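Local coordinates for protein HpcH/HpaI aldolase (Desulfitobacterium hafniense, PDB 3QZ6) that belongs to the HpcH/HpaI aldolase family, whose members fold as TIM barrels, and carries a bound zinc ion in this model, at residues G13-V24 with Q231-L242; T51-V59 with A79-A89. All coordinates share one frame; numbering follows the deposited sequence.

Interaction 1. Residues G13-V24 with Q231-L242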
loop_
_atom_site.group_PDB
_atom_site.type_symbol
_atom_site.label_atom_id
_atom_site.label_comp_id
_atom_site.label_asym_id
_atom_site.label_seq_id
_atom_site.Cartn_x
_atom_site.Cartn_y
_atom_site.Cartn_z
ATOM N N GLY A 13 28.085 13.565 -2.515
ATOM C CA GLY A 13 27.551 14.658 -1.721
ATOM C C GLY A 13 26.059 14.882 -1.875
ATOM O O GLY A 13 25.538 15.889 -1.404
ATOM N N LYS A 14 25.366 13.943 -2.516
ATOM C CA LYS A 14 23.935 14.092 -2.773
ATOM C C LYS A 14 23.081 13.858 -1.533
ATOM O O LYS A 14 23.433 13.068 -0.655
ATOM C CB LYS A 14 23.470 13.111 -3.850
ATOM C CG LYS A 14 24.050 13.317 -5.241
ATOM C CD LYS A 14 23.455 12.271 -6.180
ATOM C CE LYS A 14 23.985 12.392 -7.600
ATOM N NZ LYS A 14 23.661 13.710 -8.197
ATOM N N SER A 15 21.942 14.536 -1.483
ATOM C CA SER A 15 20.897 14.212 -0.528
ATOM C C SER A 15 20.073 13.078 -1.125
ATOM O O SER A 15 19.787 13.085 -2.313
ATOM C CB SER A 15 20.001 15.424 -0.297
ATOM O OG SER A 15 20.768 16.553 0.087
ATOM N N VAL A 16 19.704 12.092 -0.315
ATOM C CA VAL A 16 18.912 10.975 -0.827
ATOM C C VAL A 16 17.692 10.745 0.046
ATOM O O VAL A 16 17.711 11.018 1.245
ATOM C CB VAL A 16 19.744 9.682 -0.943
ATOM C CG1 VAL A 16 20.882 9.882 -1.938
ATOM C CG2 VAL A 16 20.289 9.268 0.423
ATOM N N VAL A 17 16.631 10.239 -0.566
ATOM C CA VAL A 17 15.342 10.158 0.095
ATOM C C VAL A 17 14.806 8.729 0.093
ATOM O O VAL A 17 14.796 8.056 -0.945
ATOM C CB VAL A 17 14.319 11.100 -0.578
ATOM C CG1 VAL A 17 13.059 11.202 0.265
ATOM C CG2 VAL A 17 14.937 12.498 -0.799
ATOM N N GLY A 18 14.358 8.279 1.263
ATOM C CA GLY A 18 13.854 6.929 1.429
ATOM C C GLY A 18 12.610 6.917 2.293
ATOM O O GLY A 18 12.208 7.944 2.850
ATOM N N THR A 19 11.993 5.749 2.409
ATOM C CA THR A 19 10.820 5.604 3.251
ATOM C C THR A 19 10.847 4.222 3.897
ATOM O O THR A 19 11.606 3.346 3.466
ATOM C CB THR A 19 9.531 5.829 2.428
ATOM O OG1 THR A 19 8.455 6.177 3.299
ATOM C CG2 THR A 19 9.165 4.577 1.616
HETATM N N MSE A 20 10.040 4.024 4.938
HETATM C CA MSE A 20 9.944 2.722 5.589
HETATM C C MSE A 20 8.943 1.822 4.850
HETATM O O MSE A 20 7.947 2.308 4.313
HETATM C CB MSE A 20 9.480 2.879 7.041
HETATM C CG MSE A 20 10.438 3.654 7.950
HETATM SE SE MSE A 20 12.107 2.693 8.170
HETATM C CE MSE A 20 11.381 0.932 8.691
ATOM N N LEU A 21 9.209 0.514 4.834
ATOM C CA LEU A 21 8.279 -0.460 4.283
ATOM C C LEU A 21 7.878 -1.445 5.387
ATOM O O LEU A 21 8.712 -2.229 5.842
ATOM C CB LEU A 21 8.926 -1.225 3.115
ATOM C CG LEU A 21 7.953 -2.083 2.293
ATOM C CD1 LEU A 21 7.146 -1.178 1.359
ATOM C CD2 LEU A 21 8.665 -3.188 1.500
ATOM N N ASN A 22 6.613 -1.403 5.819
ATOM C CA ASN A 22 6.144 -2.254 6.914
ATOM C C ASN A 22 5.021 -3.208 6.541
ATOM O O ASN A 22 4.857 -4.256 7.183
ATOM C CB ASN A 22 5.653 -1.406 8.107
ATOM C CG ASN A 22 6.782 -0.745 8.855
ATOM O OD1 ASN A 22 7.306 0.280 8.421
ATOM N ND2 ASN A 22 7.171 -1.329 9.988
ATOM N N LEU A 23 4.229 -2.831 5.537
ATOM C CA LEU A 23 3.053 -3.609 5.164
ATOM C C LEU A 23 3.195 -4.296 3.808
ATOM O O LEU A 23 3.101 -5.525 3.695
ATOM C CB LEU A 23 1.804 -2.699 5.123
ATOM C CG LEU A 23 0.518 -3.336 4.565
ATOM C CD1 LEU A 23 -0.252 -3.999 5.691
ATOM C CD2 LEU A 23 -0.391 -2.303 3.841
ATOM N N VAL A 24 3.390 -3.498 2.765
ATOM C CA VAL A 24 3.302 -4.021 1.400
ATOM C C VAL A 24 4.438 -5.005 1.124
ATOM O O VAL A 24 5.595 -4.731 1.474
ATOM C CB VAL A 24 3.305 -2.872 0.369
ATOM C CG1 VAL A 24 3.184 -3.430 -1.075
ATOM C CG2 VAL A 24 2.156 -1.885 0.676
ATOM N N GLN A 231 22.386 13.909 4.823
ATOM C CA GLN A 231 22.171 13.377 3.475
ATOM C C GLN A 231 21.177 12.209 3.429
ATOM O O GLN A 231 20.526 11.982 2.400
ATOM C CB GLN A 231 23.485 12.913 2.853
ATOM C CG GLN A 231 24.537 13.979 2.650
ATOM C CD GLN A 231 25.829 13.377 2.129
ATOM O OE1 GLN A 231 26.791 13.204 2.876
ATOM N NE2 GLN A 231 25.847 13.027 0.839
HETATM N N MSE A 232 21.081 11.453 4.521
HETATM C CA MSE A 232 20.175 10.305 4.565
HETATM C C MSE A 232 18.817 10.721 5.107
HETATM O O MSE A 232 18.616 10.786 6.318
HETATM C CB MSE A 232 20.749 9.172 5.421
HETATM C CG MSE A 232 21.767 8.304 4.712
HETATM SE SE MSE A 232 20.994 7.247 3.249
HETATM C CE MSE A 232 19.901 5.996 4.278
ATOM N N LEU A 233 17.882 10.999 4.206
ATOM C CA LEU A 233 16.580 11.504 4.615
ATOM C C LEU A 233 15.553 10.389 4.529
ATOM O O LEU A 233 15.326 9.837 3.458
ATOM C CB LEU A 233 16.169 12.674 3.721
ATOM C CG LEU A 233 17.252 13.750 3.587
ATOM C CD1 LEU A 233 16.837 14.818 2.574
ATOM C CD2 LEU A 233 17.568 14.371 4.948
ATOM N N LEU A 234 14.937 10.074 5.666
ATOM C CA LEU A 234 13.992 8.970 5.774
ATOM C C LEU A 234 12.636 9.509 6.216
ATOM O O LEU A 234 12.486 9.980 7.340
ATOM C CB LEU A 234 14.501 7.966 6.811
ATOM C CG LEU A 234 13.652 6.704 6.977
ATOM C CD1 LEU A 234 13.604 5.947 5.663
ATOM C CD2 LEU A 234 14.213 5.808 8.091
ATOM N N TRP A 235 11.644 9.436 5.335
ATOM C CA TRP A 235 10.351 10.069 5.603
ATOM C C TRP A 235 9.195 9.079 5.559
ATOM O O TRP A 235 8.981 8.399 4.553
ATOM C CB TRP A 235 10.090 11.211 4.607
ATOM C CG TRP A 235 8.660 11.670 4.625
ATOM C CD1 TRP A 235 8.033 12.368 5.619
ATOM C CD2 TRP A 235 7.676 11.448 3.610
ATOM N NE1 TRP A 235 6.716 12.582 5.286
ATOM C CE2 TRP A 235 6.475 12.028 4.057
ATOM C CE3 TRP A 235 7.693 10.812 2.369
ATOM C CZ2 TRP A 235 5.305 11.985 3.306
ATOM C CZ3 TRP A 235 6.526 10.775 1.627
ATOM C CH2 TRP A 235 5.358 11.364 2.093
ATOM N N SER A 236 8.462 8.998 6.663
ATOM C CA SER A 236 7.196 8.258 6.711
ATOM C C SER A 236 7.328 6.793 6.279
ATOM O O SER A 236 8.342 6.138 6.552
ATOM C CB SER A 236 6.131 8.986 5.872
ATOM O OG SER A 236 4.835 8.456 6.113
ATOM N N GLY A 237 6.309 6.269 5.607
ATOM C CA GLY A 237 6.325 4.861 5.230
ATOM C C GLY A 237 5.031 4.449 4.556
ATOM O O GLY A 237 4.076 5.224 4.534
ATOM N N ASP A 238 4.988 3.231 4.021
ATOM C CA ASP A 238 3.820 2.780 3.272
ATOM C C ASP A 238 2.549 2.774 4.118
ATOM O O ASP A 238 1.482 3.187 3.659
ATOM C CB ASP A 238 4.062 1.390 2.654
ATOM C CG ASP A 238 4.366 0.324 3.701
ATOM O OD1 ASP A 238 4.906 0.660 4.786
ATOM O OD2 ASP A 238 4.070 -0.859 3.438
ATOM N N VAL A 239 2.652 2.295 5.347
ATOM C CA VAL A 239 1.482 2.260 6.219
ATOM C C VAL A 239 0.912 3.659 6.467
ATOM O O VAL A 239 -0.289 3.868 6.348
ATOM C CB VAL A 239 1.796 1.578 7.570
ATOM C CG1 VAL A 239 0.608 1.703 8.506
ATOM C CG2 VAL A 239 2.143 0.093 7.347
ATOM N N ALA A 240 1.765 4.615 6.827
ATOM C CA ALA A 240 1.282 5.981 7.069
ATOM C C ALA A 240 0.662 6.559 5.801
ATOM O O ALA A 240 -0.342 7.257 5.856
ATOM C CB ALA A 240 2.412 6.884 7.572
ATOM N N ALA A 241 1.263 6.252 4.656
ATOM C CA ALA A 241 0.727 6.698 3.380
ATOM C C ALA A 241 -0.702 6.195 3.203
ATOM O O ALA A 241 -1.610 6.968 2.908
ATOM C CB ALA A 241 1.625 6.213 2.217
ATOM N N LEU A 242 -0.901 4.894 3.388
ATOM C CA LEU A 242 -2.223 4.305 3.218
ATOM C C LEU A 242 -3.221 4.825 4.252
ATOM O O LEU A 242 -4.366 5.133 3.916
ATOM C CB LEU A 242 -2.128 2.770 3.255
ATOM C CG LEU A 242 -1.491 2.165 1.994
ATOM C CD1 LEU A 242 -0.916 0.750 2.237
ATOM C CD2 LEU A 242 -2.510 2.143 0.851
HETATM O O HOH W 1 5.831 1.919 6.944
#
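Asp-238 grips the loop of 13-24 with both carboxylate oxygens. Its OD1 accepts from Asn-22 N at 2.9 Å, from the syn side but out of the carboxylate plane. OD2 takes two more amides. Leu-23 N lies on the syn lone pair of OD2, and Val-24 N meets Asp-238 OD2 at 2.8 Å, nearly along the C-O bond. CG stands between the backbone N and the carbonyl carbon (chi1 60°), which aims the carboxylate at this turn. Three N-H groups hold the carboxylate and fix its rotation. One water lies 2.7 Å from both Asp-238 OD1 and Asn-22 OD1, while Asn-22 ND2 turns to Asp-44.

The strands 16-21 and 232-237 pair in parallel from Val-16 to Gly-18. A beta bulge then shifts the register by one residue, and Met-20 pairs with Gly-237. At the bulge Thr-19 OG1 donates to Trp-235 O at 2.6 Å; it is placed there by chi1 -159°, anti to the backbone N. At the other end Gln-231 NE2 donates to Lys-14 O at 2.8 Å, from above the carbonyl plane.

Apolar contacts follow one sheet face. Met-20 and Met-232 are selenomethionines. Val-16 CG2 meets Met-232 SE at 3.5 Å, and Met-20 SE touches Leu-234 CD2. Beyond the strands, Leu-23 CD2 presses on Leu-242 CD1 at a tight 3.5 Å. Tyr-245 of the second subunit stacks on Trp-235.

Strands first and last in the chain meet here, the closure of an eight-stranded TIM barrel. The Asp-238 end, at the start of helix 238-254, has Val-24 close to the bound zinc ion.

Interaction 2. Residues T51-V59 with A79-A89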
loop_
_atom_site.group_PDB
_atom_site.type_symbol
_atom_site.label_atom_id
_atom_site.label_comp_id
_atom_site.label_asym_id
_atom_site.label_seq_id
_atom_site.Cartn_x
_atom_site.Cartn_y
_atom_site.Cartn_z
ATOM N N THR A 51 9.682 -12.096 5.102
ATOM C CA THR A 51 10.580 -13.250 4.986
ATOM C C THR A 51 11.756 -12.918 4.071
ATOM O O THR A 51 11.727 -11.926 3.337
ATOM C CB THR A 51 9.857 -14.440 4.376
ATOM O OG1 THR A 51 9.554 -14.134 3.005
ATOM C CG2 THR A 51 8.563 -14.740 5.147
ATOM N N PHE A 52 12.797 -13.739 4.090
ATOM C CA PHE A 52 13.913 -13.456 3.208
ATOM C C PHE A 52 13.541 -13.642 1.729
ATOM O O PHE A 52 14.111 -12.969 0.866
ATOM C CB PHE A 52 15.161 -14.267 3.597
ATOM C CG PHE A 52 15.812 -13.779 4.865
ATOM C CD1 PHE A 52 15.166 -12.830 5.666
ATOM C CD2 PHE A 52 17.059 -14.232 5.254
ATOM C CE1 PHE A 52 15.743 -12.361 6.836
ATOM C CE2 PHE A 52 17.650 -13.770 6.437
ATOM C CZ PHE A 52 16.994 -12.833 7.222
ATOM N N ARG A 53 12.608 -14.557 1.444
ATOM C CA ARG A 53 12.096 -14.707 0.082
ATOM C C ARG A 53 11.391 -13.420 -0.377
ATOM O O ARG A 53 11.606 -12.934 -1.501
ATOM C CB ARG A 53 11.150 -15.915 -0.031
ATOM C CG ARG A 53 10.526 -16.105 -1.444
ATOM C CD ARG A 53 11.624 -16.411 -2.474
ATOM N NE ARG A 53 12.265 -17.687 -2.164
ATOM C CZ ARG A 53 13.449 -18.076 -2.624
ATOM N NH1 ARG A 53 14.159 -17.286 -3.423
ATOM N NH2 ARG A 53 13.933 -19.261 -2.271
ATOM N N GLU A 54 10.544 -12.861 0.479
ATOM C CA GLU A 54 9.869 -11.607 0.122
ATOM C C GLU A 54 10.887 -10.512 -0.183
ATOM O O GLU A 54 10.703 -9.703 -1.105
ATOM C CB GLU A 54 8.918 -11.155 1.230
ATOM C CG GLU A 54 7.657 -12.021 1.330
ATOM C CD GLU A 54 6.887 -11.769 2.621
ATOM O OE1 GLU A 54 7.373 -10.987 3.464
ATOM O OE2 GLU A 54 5.800 -12.351 2.793
ATOM N N ILE A 55 11.966 -10.491 0.589
ATOM C CA ILE A 55 12.998 -9.489 0.392
ATOM C C ILE A 55 13.704 -9.727 -0.937
ATOM O O ILE A 55 13.926 -8.794 -1.689
ATOM C CB ILE A 55 13.969 -9.447 1.578
ATOM C CG1 ILE A 55 13.237 -8.859 2.790
ATOM C CG2 ILE A 55 15.209 -8.596 1.235
ATOM C CD1 ILE A 55 13.974 -8.999 4.124
ATOM N N ASN A 56 14.003 -10.987 -1.243
ATOM C CA ASN A 56 14.579 -11.347 -2.538
ATOM C C ASN A 56 13.688 -10.822 -3.669
ATOM O O ASN A 56 14.175 -10.222 -4.628
ATOM C CB ASN A 56 14.736 -12.874 -2.629
ATOM C CG ASN A 56 15.559 -13.327 -3.844
ATOM O OD1 ASN A 56 15.766 -12.586 -4.817
ATOM N ND2 ASN A 56 16.014 -14.559 -3.791
ATOM N N HIS A 57 12.376 -11.030 -3.556
ATOM C CA HIS A 57 11.462 -10.525 -4.591
ATOM C C HIS A 57 11.553 -9.013 -4.756
ATOM O O HIS A 57 11.558 -8.488 -5.882
ATOM C CB HIS A 57 10.009 -10.954 -4.325
ATOM C CG HIS A 57 9.774 -12.418 -4.529
ATOM N ND1 HIS A 57 8.643 -13.063 -4.080
ATOM C CD2 HIS A 57 10.534 -13.366 -5.128
ATOM C CE1 HIS A 57 8.709 -14.342 -4.403
ATOM N NE2 HIS A 57 9.851 -14.556 -5.032
ATOM N N LEU A 58 11.615 -8.303 -3.634
ATOM C CA LEU A 58 11.743 -6.851 -3.689
ATOM C C LEU A 58 13.063 -6.470 -4.363
ATOM O O LEU A 58 13.104 -5.611 -5.245
ATOM C CB LEU A 58 11.667 -6.242 -2.279
ATOM C CG LEU A 58 10.312 -6.336 -1.552
ATOM C CD1 LEU A 58 10.453 -6.085 -0.051
ATOM C CD2 LEU A 58 9.285 -5.383 -2.151
ATOM N N VAL A 59 14.140 -7.125 -3.956
ATOM C CA VAL A 59 15.470 -6.810 -4.481
ATOM C C VAL A 59 15.566 -7.091 -5.983
ATOM O O VAL A 59 16.156 -6.316 -6.732
ATOM C CB VAL A 59 16.553 -7.605 -3.721
ATOM C CG1 VAL A 59 17.877 -7.616 -4.496
ATOM C CG2 VAL A 59 16.737 -7.039 -2.321
ATOM N N ALA A 79 23.225 -15.092 10.276
ATOM C CA ALA A 79 22.011 -15.461 9.541
ATOM C C ALA A 79 21.378 -14.237 8.874
ATOM O O ALA A 79 20.982 -14.294 7.709
ATOM C CB ALA A 79 21.005 -16.149 10.457
ATOM N N HIS A 80 21.287 -13.121 9.598
ATOM C CA HIS A 80 20.694 -11.922 8.993
ATOM C C HIS A 80 21.653 -11.236 8.034
ATOM O O HIS A 80 21.306 -10.951 6.889
ATOM C CB HIS A 80 20.225 -10.935 10.059
ATOM C CG HIS A 80 19.011 -11.407 10.795
ATOM N ND1 HIS A 80 19.079 -12.271 11.869
ATOM C CD2 HIS A 80 17.692 -11.182 10.575
ATOM C CE1 HIS A 80 17.858 -12.527 12.303
ATOM N NE2 HIS A 80 16.997 -11.884 11.534
ATOM N N VAL A 81 22.865 -10.970 8.502
ATOM C CA VAL A 81 23.772 -10.138 7.725
ATOM C C VAL A 81 24.272 -10.822 6.455
ATOM O O VAL A 81 24.217 -10.250 5.372
ATOM C CB VAL A 81 24.961 -9.655 8.583
ATOM C CG1 VAL A 81 25.970 -8.929 7.710
ATOM C CG2 VAL A 81 24.442 -8.742 9.713
ATOM N N GLN A 82 24.760 -12.049 6.589
ATOM C CA GLN A 82 25.296 -12.760 5.435
ATOM C C GLN A 82 24.215 -12.972 4.370
ATOM O O GLN A 82 24.419 -12.660 3.199
ATOM C CB GLN A 82 25.888 -14.111 5.858
ATOM C CG GLN A 82 26.406 -14.948 4.696
ATOM C CD GLN A 82 27.799 -14.519 4.264
ATOM O OE1 GLN A 82 28.664 -14.266 5.100
ATOM N NE2 GLN A 82 28.013 -14.414 2.960
ATOM N N ARG A 83 23.065 -13.502 4.771
ATOM C CA ARG A 83 22.035 -13.841 3.790
ATOM C C ARG A 83 21.483 -12.607 3.089
ATOM O O ARG A 83 21.274 -12.618 1.877
ATOM C CB ARG A 83 20.886 -14.624 4.434
ATOM C CG ARG A 83 21.318 -15.951 5.086
ATOM C CD ARG A 83 20.094 -16.691 5.647
ATOM N NE ARG A 83 19.295 -17.279 4.567
ATOM C CZ ARG A 83 18.203 -18.012 4.753
ATOM N NH1 ARG A 83 17.740 -18.222 5.988
ATOM N NH2 ARG A 83 17.565 -18.524 3.699
ATOM N N LEU A 84 21.215 -11.551 3.850
ATOM C CA LEU A 84 20.564 -10.395 3.254
ATOM C C LEU A 84 21.489 -9.675 2.283
ATOM O O LEU A 84 21.033 -9.196 1.251
ATOM C CB LEU A 84 20.013 -9.438 4.320
ATOM C CG LEU A 84 18.804 -9.997 5.091
ATOM C CD1 LEU A 84 18.471 -9.116 6.289
ATOM C CD2 LEU A 84 17.587 -10.168 4.175
ATOM N N LEU A 85 22.781 -9.588 2.607
ATOM C CA LEU A 85 23.733 -8.986 1.667
ATOM C C LEU A 85 23.872 -9.861 0.428
ATOM O O LEU A 85 23.978 -9.357 -0.696
ATOM C CB LEU A 85 25.110 -8.784 2.307
ATOM C CG LEU A 85 25.204 -7.710 3.392
ATOM C CD1 LEU A 85 26.614 -7.659 3.953
ATOM C CD2 LEU A 85 24.814 -6.334 2.853
ATOM N N ASP A 86 23.895 -11.173 0.630
ATOM C CA ASP A 86 24.044 -12.085 -0.501
ATOM C C ASP A 86 22.830 -11.961 -1.419
ATOM O O ASP A 86 22.957 -11.920 -2.644
ATOM C CB ASP A 86 24.203 -13.529 -0.018
ATOM C CG ASP A 86 25.588 -13.796 0.571
ATOM O OD1 ASP A 86 26.508 -12.993 0.323
ATOM O OD2 ASP A 86 25.760 -14.812 1.264
ATOM N N ILE A 87 21.653 -11.895 -0.814
ATOM C CA ILE A 87 20.409 -11.751 -1.580
ATOM C C ILE A 87 20.407 -10.453 -2.381
ATOM O O ILE A 87 19.890 -10.405 -3.495
ATOM C CB ILE A 87 19.177 -11.839 -0.652
ATOM C CG1 ILE A 87 18.984 -13.284 -0.168
ATOM C CG2 ILE A 87 17.921 -11.361 -1.360
ATOM C CD1 ILE A 87 18.106 -13.380 1.124
ATOM N N GLY A 88 20.983 -9.388 -1.823
ATOM C CA GLY A 88 21.131 -8.162 -2.590
ATOM C C GLY A 88 20.704 -6.863 -1.927
ATOM O O GLY A 88 20.668 -5.814 -2.576
ATOM N N ALA A 89 20.361 -6.913 -0.646
ATOM C CA ALA A 89 20.153 -5.674 0.088
ATOM C C ALA A 89 21.482 -4.935 0.060
ATOM O O ALA A 89 22.545 -5.558 0.134
ATOM C CB ALA A 89 19.742 -5.963 1.521
#
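Phe-52 fits as a knob into a hole formed by His-80, Arg-83, Leu-84 and Ile-87. Leu-84 CD2 sits over one face of the Phe-52 ring, 3.8 Å from the centroid and 9° off the normal, a CH-pi contact. His-80 receives the ring edge in an offset edge-to-face pair, with planes at 73°. His-80 ND1 is hydrogen-bonded to Asp-77. Ala-79 O also lies at the Phe-52 edge, 3.6 Å from CE2. Arg-83 comes to the ring edge, where Phe-52 CD2 lies over one guanidinium face, 3.8 Å from Arg-83 NE; the two planes are steeply inclined.

Aliphatic packing continues along the helices. The side chains of Ile-55 and Leu-84 cross at about a right angle, with Ile-55 CD1 3.8 Å from Leu-84 CD2. Ile-87 spreads its two branches along 52-59. Its CG2, anti to the backbone N, rests on Asn-56 CA at 3.5 Å, and CD1 reaches Phe-52 CB. Val-59 CG1 meets Gly-88 CA at 3.8 Å, where the second helix has ended.

Thr-51 and Glu-54 close the start of helix 52-65 as a capping box. Leu-84 and Val-59 also reach strand 68-72. The axes of 52-59 and 79-87 approach to 10.2 Å, their directions 29° apart, as two successive helices of a TIM barrel's outer layer.

In the fold
Interaction 1 joins the first and last strands in the barrel wall; its centre is about 8 Å from the chain centre, and it is mostly buried. Interaction 2 joins two outer helices, its centre about 14 Å from the chain centre, and is only partly buried. Their chemistry follows these places. Backbone pairing and a carboxylate holding loop amides dominate interaction 1, whereas interaction 2 relies on an aromatic knob and aliphatic packing. The second subunit reaches interaction 1, but no other chain of the assembly touches interaction 2. Their centres are 19 Å apart. The two meet where Leu-21 CD2 packs 3.7 Å from Leu-58 CD1, so helix 52-65 bridges them.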